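Local coordinates for protein Cry37AA1 (Bacillus thuringiensis, PDB 4RHZ) that pairs with the aerolysin-family protein Cry23Aa1 to form a binary Bacillus thuringiensis toxin complex, has a C2-like fold and binds calcium, at the interface of chains B and A. Sequence-based numbering; all coordinates share one arbitrary frame. Chains: chain A, Cry37AA1; chain B, Cry23AA1.

The interface of chains B and A. Residues chain B 50-51, 53, 230; chain A 98-100, 105-107.
B:Asn51 lies against A:Thr105, A:Val106 and A:Arg107 as one strand beside another, and this parallel beta pairing is part of the contact between the aerolysin-family Cry23Aa1 and the C2-fold Cry37Aa1 in the binary toxin. Strand 50-61 of chain B runs along the start of strand 105-110 of chain A, so a sheet continues across the two proteins. The backbone N of B:Asn51 donates to A:Thr105 O (2.9 Å), and its carbonyl O accepts from A:Arg107 N at 3.3 Å, a longer bond but equally straight, 166° at the hydrogen in both. One residue thus uses both its backbone polar groups on the same neighbouring strand.

B:Val50, which forms a parallel bridge with A:Thr105, adds an apolar flank. Its CG1, anti to the backbone N (chi1 176°), meets the CB of A:Arg107, and its CG2 meets the methyl CG2 of A:Thr105 at 4.1 Å. Beta-branched valine and threonine suit such paired strands, each offering the other a methyl.

The side chain of B:Asn51 serves a second strand, 98-100. Its ND2 donates a hydrogen bond to A:Cys99 O at 2.8 Å. That oxygen receives the N-H on a lone pair and lies almost in the amide plane of B:Asn51. An asparagine suits the place because its short, flat amide ends in a donor for a strand carbonyl, while its CB rests on the methyl CG1 of A:Val98.

The other backbone polar group of A:Cys99 is taken by B:Gln230, from strand 211-235. The longer side chain, extended beyond CG, brings its carboxamide to A:Cys99; glutamine's extra methylene helps it reach from a different strand. OE1 accepts from A:Cys99 N at 2.8 Å, the donor tilted out of the carbonyl plane. The amide carbon CD also packs against SG of A:Cys99, the half-cystine sulfur of the disulfide with A:Cys74, which ties strand 98-100 to strand 73-81.

Two residues beyond B:Asn51, water 1 links B:Gln53 N to A:Arg107 O.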
loop_
_atom_site.group_PDB
_atom_site.type_symbol
_atom_site.label_atom_id
_atom_site.label_comp_id
_atom_site.label_asym_id
_atom_site.label_seq_id
_atom_site.Cartn_x
_atom_site.Cartn_y
_atom_site.Cartn_z
ATOM N N VAL B 50 3.248 6.731 -2.144
ATOM C CA VAL B 50 4.501 7.232 -2.561
ATOM C C VAL B 50 4.463 7.870 -4.015
ATOM O O VAL B 50 4.097 7.190 -4.995
ATOM C CB VAL B 50 5.627 6.129 -2.495
ATOM C CG1 VAL B 50 6.955 6.683 -3.041
ATOM C CG2 VAL B 50 5.829 5.634 -1.019
ATOM N N ASN B 51 4.936 9.123 -4.114
ATOM C CA ASN B 51 5.049 9.854 -5.363
ATOM C C ASN B 51 6.354 9.472 -5.956
ATOM O O ASN B 51 7.373 9.642 -5.327
ATOM C CB ASN B 51 5.013 11.396 -5.123
ATOM C CG ASN B 51 3.569 11.927 -4.905
ATOM O OD1 ASN B 51 2.553 11.171 -5.056
ATOM N ND2 ASN B 51 3.450 13.238 -4.590
ATOM N N GLN B 53 8.691 10.082 -9.431
ATOM C CA GLN B 53 8.860 10.827 -10.619
ATOM C C GLN B 53 9.310 9.952 -11.766
ATOM O O GLN B 53 10.323 9.246 -11.657
ATOM C CB GLN B 53 9.871 11.921 -10.355
ATOM C CG GLN B 53 9.748 12.952 -11.399
ATOM C CD GLN B 53 11.040 13.486 -11.771
ATOM O OE1 GLN B 53 11.795 12.848 -12.528
ATOM N NE2 GLN B 53 11.350 14.710 -11.239
ATOM N N GLN B 230 3.810 17.954 -12.319
ATOM C CA GLN B 230 4.357 18.872 -11.375
ATOM C C GLN B 230 5.196 19.883 -12.172
ATOM O O GLN B 230 6.160 19.508 -12.863
ATOM C CB GLN B 230 5.252 18.076 -10.382
ATOM C CG GLN B 230 6.177 18.897 -9.527
ATOM C CD GLN B 230 7.272 18.066 -8.869
ATOM O OE1 GLN B 230 6.973 17.268 -7.964
ATOM N NE2 GLN B 230 8.545 18.302 -9.248
ATOM N N VAL A 98 10.869 16.369 -6.189
ATOM C CA VAL A 98 9.552 15.645 -6.103
ATOM C C VAL A 98 8.759 16.254 -4.995
ATOM O O VAL A 98 9.280 16.396 -3.899
ATOM C CB VAL A 98 9.716 14.058 -5.868
ATOM C CG1 VAL A 98 8.372 13.304 -6.058
ATOM C CG2 VAL A 98 10.749 13.458 -6.860
ATOM N N CYS A 99 7.505 16.616 -5.261
ATOM C CA CYS A 99 6.660 17.271 -4.275
ATOM C C CYS A 99 5.512 16.311 -3.813
ATOM O O CYS A 99 5.120 15.435 -4.544
ATOM C CB CYS A 99 6.006 18.547 -4.933
ATOM S SG CYS A 99 7.281 19.598 -5.850
ATOM N N SER A 100 4.931 16.564 -2.649
ATOM C CA SER A 100 3.706 15.896 -2.246
ATOM C C SER A 100 2.914 16.763 -1.261
ATOM O O SER A 100 3.461 17.669 -0.659
ATOM C CB SER A 100 4.075 14.590 -1.514
ATOM O OG SER A 100 4.936 14.898 -0.421
ATOM N N THR A 105 4.187 10.406 0.752
ATOM C CA THR A 105 5.609 10.315 0.919
ATOM C C THR A 105 6.230 10.464 -0.465
ATOM O O THR A 105 5.607 10.066 -1.458
ATOM C CB THR A 105 5.934 8.951 1.562
ATOM O OG1 THR A 105 5.657 9.049 2.962
ATOM C CG2 THR A 105 7.351 8.516 1.393
ATOM N N VAL A 106 7.446 11.019 -0.559
ATOM C CA VAL A 106 8.107 11.061 -1.852
ATOM C C VAL A 106 9.348 10.183 -1.860
ATOM O O VAL A 106 9.998 10.040 -0.836
ATOM C CB VAL A 106 8.582 12.564 -2.315
ATOM C CG1 VAL A 106 7.482 13.581 -2.296
ATOM C CG2 VAL A 106 9.818 13.026 -1.527
ATOM N N ARG A 107 9.702 9.704 -3.049
ATOM C CA ARG A 107 10.958 9.033 -3.289
ATOM C C ARG A 107 11.874 9.863 -4.226
ATOM O O ARG A 107 11.445 10.263 -5.352
ATOM C CB ARG A 107 10.660 7.683 -3.980
ATOM C CG ARG A 107 11.852 6.943 -4.407
ATOM C CD ARG A 107 11.552 5.472 -4.805
ATOM N NE ARG A 107 12.716 4.911 -5.503
ATOM C CZ ARG A 107 13.033 3.604 -5.596
ATOM N NH1 ARG A 107 12.294 2.650 -4.969
ATOM N NH2 ARG A 107 14.134 3.257 -6.286
HETATM O O HOH W 1 10.733 9.239 -7.816
#